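Local coordinates for DisA protein (Sorangium cellulosum, PDB 6CCA) that probably transfers methyl groups to carbon to build the gem-dimethyl group of disorazol, as the methyltransferase of a trans-acyltransferase polyketide assembly line, at residues F58-R63 against Q143-L148; E62-D67 against L157-Y162; Y105-A110 against F343-A348; L179-Q182 against D186-G189. One frame throughout, in Å; residues are numbered along the deposited sequence.

Overall arrangement
All four contacts lie in or beside the largely helical part of the chain that packs next to the methyltransferase sheet. Contacts 1 and 2 start from helix 55-75 and share E62 and R63; their centres are about 9 Å apart, and their second segments come from the successive helices 135-146 and 152-163. Contact 3 brings in helices 102-114 and 342-346, its centre about 10 Å from that of contact 2; along the chain its segments alternate with those of contacts 1 and 2 and enclose contact 4. Contact 4 touches helix 152-163 through L179, L187 and M188. Helix 342-346 follows strand 330-337, so contact 3 joins the helical region to a helix leading from that sheet.

Contact 1: F58-R63 against Q143-L148; sequences FDALER and QQLADL
L145 reaches from helix 135-146 to the backbone and methyl group of A60 on helix 55-75, its two terminal methyls spread over neighbouring points of the same turn. CD1 lies against the carbonyl, 3.8 Å from A60 O, while CD2 meets the side chain itself, 4.0 Å from A60 CB. One branched tip straddles A60, one methyl on the peptide and the other on the CB. The leucine can do this because its CG stands anti to its own carbonyl carbon (chi1 -64°) and its CB already points at the opposite helix. The CA atoms of L61 and L145 are the nearest pair across the segments, 7.6 Å apart. L61 adds little beyond its backbone, with L61 N 4.5 Å from L145 CD1; its side chain is turned to other partners. No hydrogen bond crosses between the segments, so this is a small apolar touch of about 102 Å². Helix 152-163 lies against both leucines: L61 packs on its Y154, V155 and L158, and L145 on V155, while I151, just before that helix, also meets L145. The three helices thus pack together here, V155 touching both leucines.

Contact 2: E62-D67 against L157-Y162; sequences ERFSED and LLWACY
F64 and S65 of helix 55-75 meet L158 and W159 of helix 152-163 in a parallel helix pair, part of the helical bundle beside the methyltransferase sheet. The axes of the two short segments run 5° apart and 11.7 Å from each other at closest approach, a wide spacing, so side chains must bridge the gap. L158 and F64 share most of this: with the leucine CG beside its backbone N (chi1 -73°), CD1 touches both the F64 ring and S65 OG. L158 CD1 approaches the F64 ring obliquely, 4.2 Å from F64 CE2. Farther along, W159 brings CE3 to the edge of the F64 ring, near its plane, at 4.4 Å from F64 CZ. Y162 CD2, from the same helix as W159, lies 3.6 Å above the indole plane, toward the rim. In the next shell, F64 also packs on R141 and L145 of helix 135-146, and F343 of helix 342-346 lies against L158. The Y162 hydroxyl, at the far end of that ring, is hydrogen-bonded to K135. Although S65 OG is hydrogen-bonded to the backbone carbonyl of L61, the same oxygen lies 3.5 Å from L158 CD1.

Contact 3: Y105-A110 against F343-A348; sequences YDSLLA and FLTLSA
S107 and T345 mark the nearest backbone approach, their CA atoms 8.0 Å apart, where helix 102-114 passes the short helix 342-346. Segment 105-110 is helical throughout, whereas 343-348 leaves its helix after L346. At that exit S347 OG reaches back one turn to donate to F343 O (2.7 Å), the donor tilted 26° from the carbonyl plane. Across the interface two layers form. In the polar layer, S107 OG and T345 OG1 are hydrogen-bonded to one water, at 2.8 and 2.7 Å respectively, which joins the hydroxyls indirectly. T345 divides its two branches between the layers: OG1 takes the water, while CG2, anti to its backbone N, lies 3.8 Å from S107 OG and also meets L108. In the apolar layer, L108 CD2 touches L346 CD2 at 3.7 Å, and the L108 and T345 side chains pass each other in opposite directions. W366 packs on S107, and L69 and S65 of helix 55-75 pack on L108 and L346 respectively. The outcome is a buried helix-helix interface of mixed character, leucine methyls beside a water bridge, in which the short helix following strand 330-337 of the methyltransferase sheet meets the helical bundle.

Contact 4: L179-Q182 against D186-G189; sequences LFPQ and DLMG
This is a local, mainly apolar contact within one loop, where the chain leaves helix 175-179, turns through three residues and returns against itself before helix 189-192. M188 is its principal side chain, lying across both L179 and F180. Its chain is bent at chi2 (-52°) and chi3, which turns the terminal methyl CE back to L179, where CB, CD1 and CD2 each come within 4.1 Å of it. Nearer the backbone, M188 CG sits 3.6 Å from F180 CE1; the F180 and M188 side chains cross at about a right angle, and the methylene approaches the ring obliquely. Beside this pair, P181 CD meets L187 CD1 at 4.0 Å, adding a further apolar touch on the side toward D186. One water bridges the two backbones: it donates to L179 O at 2.6 Å and accepts from M188 N at 3.0 Å. The bridge gives both polar groups a partner where no direct hydrogen bond spans the segments. Within the turn itself, S184 OG is hydrogen-bonded to both P181 O and D186 N, linking its two ends. Helix 152-163 packs against the loop, with L157 and C161 on L179, and R156 and A160 on L187. The arrangement is that of a compact interhelical loop that folds back on itself between helices 175-179 and 189-192, closed by a bound water and by hydrophobic side chains meeting across the reversal.

Contact 1: F58-R63 against Q143-L148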
# COMPACT_ATOMS: atom_id res chain seq x y z
N PHE A 58 12.57 -7.39 9.48
CA PHE A 58 11.74 -6.19 9.38
C PHE A 58 11.81 -5.37 10.64
O PHE A 58 11.78 -4.16 10.58
CB PHE A 58 10.32 -6.55 8.93
CG PHE A 58 10.23 -6.71 7.46
CD1 PHE A 58 10.50 -7.93 6.86
CD2 PHE A 58 9.93 -5.62 6.66
CE1 PHE A 58 10.49 -8.04 5.48
CE2 PHE A 58 9.88 -5.75 5.29
CZ PHE A 58 10.17 -6.93 4.69
N ASP A 59 11.97 -6.01 11.81
CA ASP A 59 12.22 -5.24 13.04
C ASP A 59 13.49 -4.47 12.95
O ASP A 59 13.53 -3.26 13.30
CB ASP A 59 12.24 -6.15 14.32
CG ASP A 59 10.86 -6.71 14.70
OD1 ASP A 59 9.83 -6.28 14.18
OD2 ASP A 59 10.87 -7.71 15.45
N ALA A 60 14.54 -5.08 12.41
CA ALA A 60 15.79 -4.38 12.25
C ALA A 60 15.71 -3.28 11.20
O ALA A 60 16.36 -2.21 11.32
CB ALA A 60 16.91 -5.35 11.86
N LEU A 61 14.91 -3.50 10.17
CA LEU A 61 14.64 -2.43 9.18
C LEU A 61 14.04 -1.19 9.84
O LEU A 61 14.38 -0.07 9.49
CB LEU A 61 13.82 -3.01 8.02
CG LEU A 61 13.45 -2.04 6.91
CD1 LEU A 61 14.66 -1.59 6.17
CD2 LEU A 61 12.50 -2.67 5.97
N GLU A 62 13.16 -1.39 10.80
CA GLU A 62 12.54 -0.28 11.50
C GLU A 62 13.56 0.54 12.30
O GLU A 62 13.56 1.73 12.27
CB GLU A 62 11.44 -0.75 12.45
CG GLU A 62 10.09 -0.88 11.81
CD GLU A 62 9.28 0.42 11.90
OE1 GLU A 62 8.65 0.73 12.93
OE2 GLU A 62 9.31 1.10 10.97
N ARG A 63 14.40 -0.15 13.05
CA ARG A 63 15.41 0.50 13.85
C ARG A 63 16.41 1.24 12.94
O ARG A 63 16.75 2.33 13.19
CB ARG A 63 16.11 -0.49 14.76
CG ARG A 63 15.26 -1.08 15.88
CD ARG A 63 14.23 -0.13 16.51
NE ARG A 63 12.89 -0.63 16.20
CZ ARG A 63 11.77 0.08 16.10
NH1 ARG A 63 11.70 1.35 16.34
NH2 ARG A 63 10.70 -0.55 15.72
N GLN A 143 24.95 -1.99 4.97
CA GLN A 143 25.58 -3.13 4.28
C GLN A 143 25.22 -4.47 4.91
O GLN A 143 24.95 -5.44 4.19
CB GLN A 143 27.11 -3.01 4.27
CG GLN A 143 27.55 -1.85 3.39
CD GLN A 143 28.99 -2.01 2.89
OE1 GLN A 143 29.42 -3.14 2.61
NE2 GLN A 143 29.73 -0.88 2.75
N GLN A 144 25.15 -4.46 6.23
CA GLN A 144 24.73 -5.66 6.98
C GLN A 144 23.29 -6.07 6.63
O GLN A 144 23.00 -7.22 6.39
CB GLN A 144 24.82 -5.38 8.46
CG GLN A 144 26.24 -5.15 8.94
CD GLN A 144 26.36 -4.79 10.38
OE1 GLN A 144 25.43 -4.32 11.02
NE2 GLN A 144 27.58 -4.94 10.91
N LEU A 145 22.39 -5.08 6.57
CA LEU A 145 20.99 -5.38 6.33
C LEU A 145 20.74 -5.71 4.91
O LEU A 145 19.85 -6.51 4.63
CB LEU A 145 20.10 -4.29 6.88
CG LEU A 145 20.12 -4.07 8.38
CD1 LEU A 145 19.12 -2.96 8.77
CD2 LEU A 145 19.77 -5.36 9.13
N ALA A 146 21.59 -5.20 3.99
CA ALA A 146 21.46 -5.51 2.57
C ALA A 146 21.74 -7.00 2.30
O ALA A 146 21.35 -7.46 1.26
CB ALA A 146 22.37 -4.61 1.64
N ASP A 147 22.43 -7.68 3.21
CA ASP A 147 22.76 -9.08 3.11
C ASP A 147 21.59 -9.99 3.59
O ASP A 147 21.75 -11.20 3.67
CB ASP A 147 23.99 -9.34 3.97
CG ASP A 147 24.67 -10.66 3.64
OD1 ASP A 147 24.90 -10.87 2.44
OD2 ASP A 147 24.94 -11.46 4.59
N LEU A 148 20.44 -9.38 3.93
CA LEU A 148 19.22 -10.14 4.23
C LEU A 148 18.24 -10.02 3.08
O LEU A 148 17.60 -8.97 2.86
CB LEU A 148 18.68 -9.70 5.58
CG LEU A 148 19.54 -10.09 6.77
CD1 LEU A 148 19.20 -9.15 7.93
CD2 LEU A 148 19.27 -11.53 7.15

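Contact 2: E62-D67 against L157-Y162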
# COMPACT_ATOMS: atom_id res chain seq x y z
N GLU A 62 13.16 -1.39 10.80
CA GLU A 62 12.54 -0.28 11.50
C GLU A 62 13.56 0.54 12.30
O GLU A 62 13.56 1.73 12.27
CB GLU A 62 11.44 -0.75 12.45
CG GLU A 62 10.09 -0.88 11.81
CD GLU A 62 9.28 0.42 11.90
OE1 GLU A 62 8.65 0.73 12.93
OE2 GLU A 62 9.31 1.10 10.97
N ARG A 63 14.40 -0.15 13.05
CA ARG A 63 15.41 0.50 13.85
C ARG A 63 16.41 1.24 12.94
O ARG A 63 16.75 2.33 13.19
CB ARG A 63 16.11 -0.49 14.76
CG ARG A 63 15.26 -1.08 15.88
CD ARG A 63 14.23 -0.13 16.51
NE ARG A 63 12.89 -0.63 16.20
CZ ARG A 63 11.77 0.08 16.10
NH1 ARG A 63 11.70 1.35 16.34
NH2 ARG A 63 10.70 -0.55 15.72
N PHE A 64 16.84 0.60 11.89
CA PHE A 64 17.69 1.23 10.91
C PHE A 64 17.08 2.53 10.37
O PHE A 64 17.75 3.51 10.24
CB PHE A 64 17.98 0.23 9.81
CG PHE A 64 18.69 0.80 8.62
CD1 PHE A 64 20.01 1.17 8.69
CD2 PHE A 64 18.05 0.91 7.42
CE1 PHE A 64 20.65 1.68 7.61
CE2 PHE A 64 18.70 1.41 6.32
CZ PHE A 64 20.01 1.79 6.42
N SER A 65 15.79 2.51 10.08
CA SER A 65 15.13 3.70 9.56
C SER A 65 15.26 4.86 10.55
O SER A 65 15.46 5.98 10.16
CB SER A 65 13.66 3.40 9.25
OG SER A 65 13.55 2.39 8.25
N GLU A 66 15.13 4.58 11.84
CA GLU A 66 15.28 5.59 12.87
C GLU A 66 16.67 6.24 12.85
O GLU A 66 16.80 7.46 12.89
CB GLU A 66 15.05 4.94 14.24
CG GLU A 66 13.61 4.55 14.45
CD GLU A 66 13.40 3.65 15.66
OE1 GLU A 66 14.36 3.13 16.25
OE2 GLU A 66 12.24 3.51 16.01
N ASP A 67 17.69 5.37 12.84
CA ASP A 67 19.07 5.79 12.80
C ASP A 67 19.46 6.56 11.53
O ASP A 67 20.10 7.59 11.56
CB ASP A 67 19.94 4.58 12.93
CG ASP A 67 19.77 3.88 14.33
OD1 ASP A 67 19.06 4.40 15.23
OD2 ASP A 67 20.23 2.76 14.43
N LEU A 157 16.20 0.84 -1.44
CA LEU A 157 15.38 2.01 -1.67
C LEU A 157 15.65 3.12 -0.61
O LEU A 157 15.71 4.29 -0.94
CB LEU A 157 13.90 1.62 -1.63
CG LEU A 157 12.98 2.83 -1.78
CD1 LEU A 157 13.31 3.58 -3.06
CD2 LEU A 157 11.49 2.45 -1.80
N LEU A 158 15.68 2.75 0.68
CA LEU A 158 15.95 3.75 1.72
C LEU A 158 17.29 4.40 1.51
O LEU A 158 17.44 5.60 1.72
CB LEU A 158 15.94 3.12 3.09
CG LEU A 158 14.59 2.72 3.62
CD1 LEU A 158 14.77 2.20 5.00
CD2 LEU A 158 13.68 3.96 3.72
N TRP A 159 18.30 3.62 1.15
CA TRP A 159 19.65 4.17 0.89
C TRP A 159 19.68 5.12 -0.30
O TRP A 159 20.24 6.20 -0.21
CB TRP A 159 20.71 3.07 0.75
CG TRP A 159 22.10 3.60 0.91
CD1 TRP A 159 23.01 3.82 -0.09
CD2 TRP A 159 22.68 4.12 2.11
NE1 TRP A 159 24.15 4.39 0.46
CE2 TRP A 159 23.95 4.61 1.79
CE3 TRP A 159 22.25 4.18 3.42
CZ2 TRP A 159 24.83 5.10 2.75
CZ3 TRP A 159 23.08 4.72 4.37
CH2 TRP A 159 24.38 5.16 4.04
N ALA A 160 18.92 4.82 -1.36
CA ALA A 160 18.82 5.74 -2.49
C ALA A 160 18.14 7.06 -2.07
O ALA A 160 18.55 8.14 -2.49
CB ALA A 160 18.07 5.07 -3.67
N CYS A 161 17.13 6.97 -1.23
CA CYS A 161 16.45 8.17 -0.76
C CYS A 161 17.41 8.94 0.16
O CYS A 161 17.53 10.15 0.05
CB CYS A 161 15.20 7.81 0.03
SG CYS A 161 13.85 7.20 -1.03
N TYR A 162 18.07 8.21 1.08
CA TYR A 162 19.05 8.79 2.02
C TYR A 162 20.05 9.69 1.32
O TYR A 162 20.30 10.88 1.69
CB TYR A 162 19.77 7.70 2.83
CG TYR A 162 21.02 8.27 3.45
CD1 TYR A 162 20.95 9.06 4.55
CD2 TYR A 162 22.26 8.02 2.92
CE1 TYR A 162 22.08 9.65 5.10
CE2 TYR A 162 23.41 8.61 3.43
CZ TYR A 162 23.32 9.42 4.54
OH TYR A 162 24.43 10.05 5.07

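Contact 3: Y105-A110 against F343-A348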
# COMPACT_ATOMS: atom_id res chain seq x y z
N TYR A 105 7.54 16.40 8.02
CA TYR A 105 8.53 16.91 8.98
C TYR A 105 8.08 16.65 10.36
O TYR A 105 8.84 16.10 11.15
CB TYR A 105 8.77 18.42 8.72
CG TYR A 105 9.60 19.13 9.79
CD1 TYR A 105 10.98 19.01 9.82
CD2 TYR A 105 8.99 19.97 10.73
CE1 TYR A 105 11.74 19.67 10.79
CE2 TYR A 105 9.74 20.65 11.68
CZ TYR A 105 11.12 20.50 11.70
OH TYR A 105 11.92 21.16 12.65
N ASP A 106 6.83 16.99 10.72
CA ASP A 106 6.36 16.66 12.06
C ASP A 106 6.43 15.17 12.34
O ASP A 106 6.77 14.75 13.46
CB ASP A 106 4.91 17.10 12.32
CG ASP A 106 4.71 18.65 12.18
OD1 ASP A 106 5.68 19.46 12.32
OD2 ASP A 106 3.56 19.01 11.86
N SER A 107 6.02 14.35 11.36
CA SER A 107 6.14 12.91 11.55
C SER A 107 7.61 12.44 11.77
O SER A 107 7.86 11.57 12.63
CB SER A 107 5.52 12.16 10.34
OG SER A 107 5.53 10.77 10.63
N LEU A 108 8.53 13.03 11.06
CA LEU A 108 9.97 12.64 11.17
C LEU A 108 10.47 12.98 12.60
O LEU A 108 11.18 12.19 13.21
CB LEU A 108 10.84 13.31 10.13
CG LEU A 108 10.51 12.97 8.66
CD1 LEU A 108 11.39 13.76 7.71
CD2 LEU A 108 10.54 11.44 8.41
N LEU A 109 10.06 14.16 13.12
CA LEU A 109 10.41 14.49 14.52
C LEU A 109 9.88 13.48 15.51
O LEU A 109 10.58 13.01 16.41
CB LEU A 109 9.99 15.92 14.84
CG LEU A 109 10.70 17.02 14.03
CD1 LEU A 109 10.13 18.40 14.40
CD2 LEU A 109 12.24 16.91 14.08
N ALA A 110 8.60 13.05 15.35
CA ALA A 110 8.04 12.04 16.22
C ALA A 110 8.70 10.68 16.09
O ALA A 110 8.80 9.94 17.06
CB ALA A 110 6.52 11.87 15.98
N PHE A 343 9.87 2.69 7.37
CA PHE A 343 10.27 2.48 5.99
C PHE A 343 9.36 3.18 5.05
O PHE A 343 9.77 3.78 4.06
CB PHE A 343 10.28 0.97 5.63
CG PHE A 343 10.30 0.75 4.13
CD1 PHE A 343 11.47 0.97 3.41
CD2 PHE A 343 9.15 0.45 3.44
CE1 PHE A 343 11.53 0.84 2.00
CE2 PHE A 343 9.15 0.35 2.04
CZ PHE A 343 10.36 0.53 1.31
N LEU A 344 8.06 3.06 5.27
CA LEU A 344 7.09 3.74 4.43
C LEU A 344 7.08 5.25 4.62
O LEU A 344 7.00 6.04 3.64
CB LEU A 344 5.67 3.19 4.70
CG LEU A 344 5.49 1.74 4.23
CD1 LEU A 344 4.07 1.30 4.65
CD2 LEU A 344 5.65 1.60 2.72
N THR A 345 7.09 5.69 5.88
CA THR A 345 7.10 7.13 6.11
C THR A 345 8.25 7.81 5.34
O THR A 345 8.07 8.84 4.72
CB THR A 345 7.19 7.49 7.61
OG1 THR A 345 6.01 6.97 8.29
CG2 THR A 345 7.29 9.03 7.77
N LEU A 346 9.42 7.21 5.38
CA LEU A 346 10.62 7.81 4.74
C LEU A 346 10.57 7.80 3.21
O LEU A 346 11.11 8.71 2.61
CB LEU A 346 11.89 7.11 5.18
CG LEU A 346 12.28 7.29 6.61
CD1 LEU A 346 13.50 6.44 6.95
CD2 LEU A 346 12.52 8.76 6.82
N SER A 347 9.90 6.78 2.63
CA SER A 347 9.85 6.54 1.20
C SER A 347 8.54 6.97 0.59
O SER A 347 8.49 8.04 -0.06
CB SER A 347 10.21 5.13 0.85
OG SER A 347 9.43 4.11 1.42
N ALA A 348 7.49 6.18 0.84
CA ALA A 348 6.11 6.51 0.38
C ALA A 348 5.64 7.85 0.91
O ALA A 348 4.93 8.59 0.25
CB ALA A 348 5.15 5.38 0.79
O HOH W 1 4.30 8.87 9.02

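Contact 4: L179-Q182 against D186-G189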
# COMPACT_ATOMS: atom_id res chain seq x y z
N LEU A 179 12.91 7.90 -6.63
CA LEU A 179 12.24 6.60 -6.48
C LEU A 179 12.13 5.85 -7.82
O LEU A 179 12.13 4.62 -7.85
CB LEU A 179 10.83 6.79 -5.92
CG LEU A 179 10.75 7.47 -4.57
CD1 LEU A 179 9.29 7.87 -4.32
CD2 LEU A 179 11.26 6.51 -3.50
N PHE A 180 12.06 6.60 -8.93
CA PHE A 180 12.08 6.00 -10.29
C PHE A 180 13.27 6.54 -11.09
O PHE A 180 13.12 7.43 -11.92
CB PHE A 180 10.75 6.35 -10.98
CG PHE A 180 9.54 5.83 -10.24
CD1 PHE A 180 9.15 4.50 -10.38
CD2 PHE A 180 8.82 6.65 -9.40
CE1 PHE A 180 8.04 4.02 -9.72
CE2 PHE A 180 7.72 6.19 -8.72
CZ PHE A 180 7.33 4.87 -8.88
N PRO A 181 14.46 6.02 -10.82
CA PRO A 181 15.62 6.71 -11.39
C PRO A 181 15.65 6.55 -12.89
O PRO A 181 15.45 5.43 -13.40
CB PRO A 181 16.83 6.02 -10.78
CG PRO A 181 16.29 4.76 -10.10
CD PRO A 181 14.84 5.03 -9.79
N GLN A 182 15.83 7.67 -13.56
CA GLN A 182 15.81 7.70 -15.02
C GLN A 182 14.57 7.06 -15.54
O GLN A 182 14.62 6.39 -16.55
CB GLN A 182 17.00 6.98 -15.60
CG GLN A 182 18.23 7.84 -15.65
CD GLN A 182 19.04 7.74 -14.39
OE1 GLN A 182 19.13 6.67 -13.78
NE2 GLN A 182 19.63 8.86 -14.00
N ASP A 186 13.87 0.23 -11.45
CA ASP A 186 15.01 -0.43 -10.85
C ASP A 186 14.92 -0.57 -9.32
O ASP A 186 15.47 -1.53 -8.72
CB ASP A 186 16.29 0.36 -11.21
CG ASP A 186 16.58 0.34 -12.72
OD1 ASP A 186 15.75 -0.19 -13.50
OD2 ASP A 186 17.65 0.85 -13.07
N LEU A 187 14.33 0.44 -8.70
CA LEU A 187 14.20 0.44 -7.21
C LEU A 187 12.83 -0.01 -6.75
O LEU A 187 12.72 -0.68 -5.71
CB LEU A 187 14.41 1.84 -6.63
CG LEU A 187 15.83 2.37 -6.68
CD1 LEU A 187 15.86 3.79 -6.10
CD2 LEU A 187 16.78 1.49 -5.89
N MET A 188 11.77 0.45 -7.43
CA MET A 188 10.39 0.10 -6.99
C MET A 188 9.97 -1.31 -7.37
O MET A 188 9.26 -1.99 -6.63
CB MET A 188 9.36 1.13 -7.46
CG MET A 188 9.40 2.47 -6.72
SD MET A 188 9.35 2.43 -4.89
CE MET A 188 8.31 3.86 -4.64
N GLY A 189 10.46 -1.77 -8.51
CA GLY A 189 10.04 -3.04 -9.06
C GLY A 189 10.32 -4.14 -8.06
O GLY A 189 9.40 -4.89 -7.69
O HOH W 2 12.15 2.59 -9.51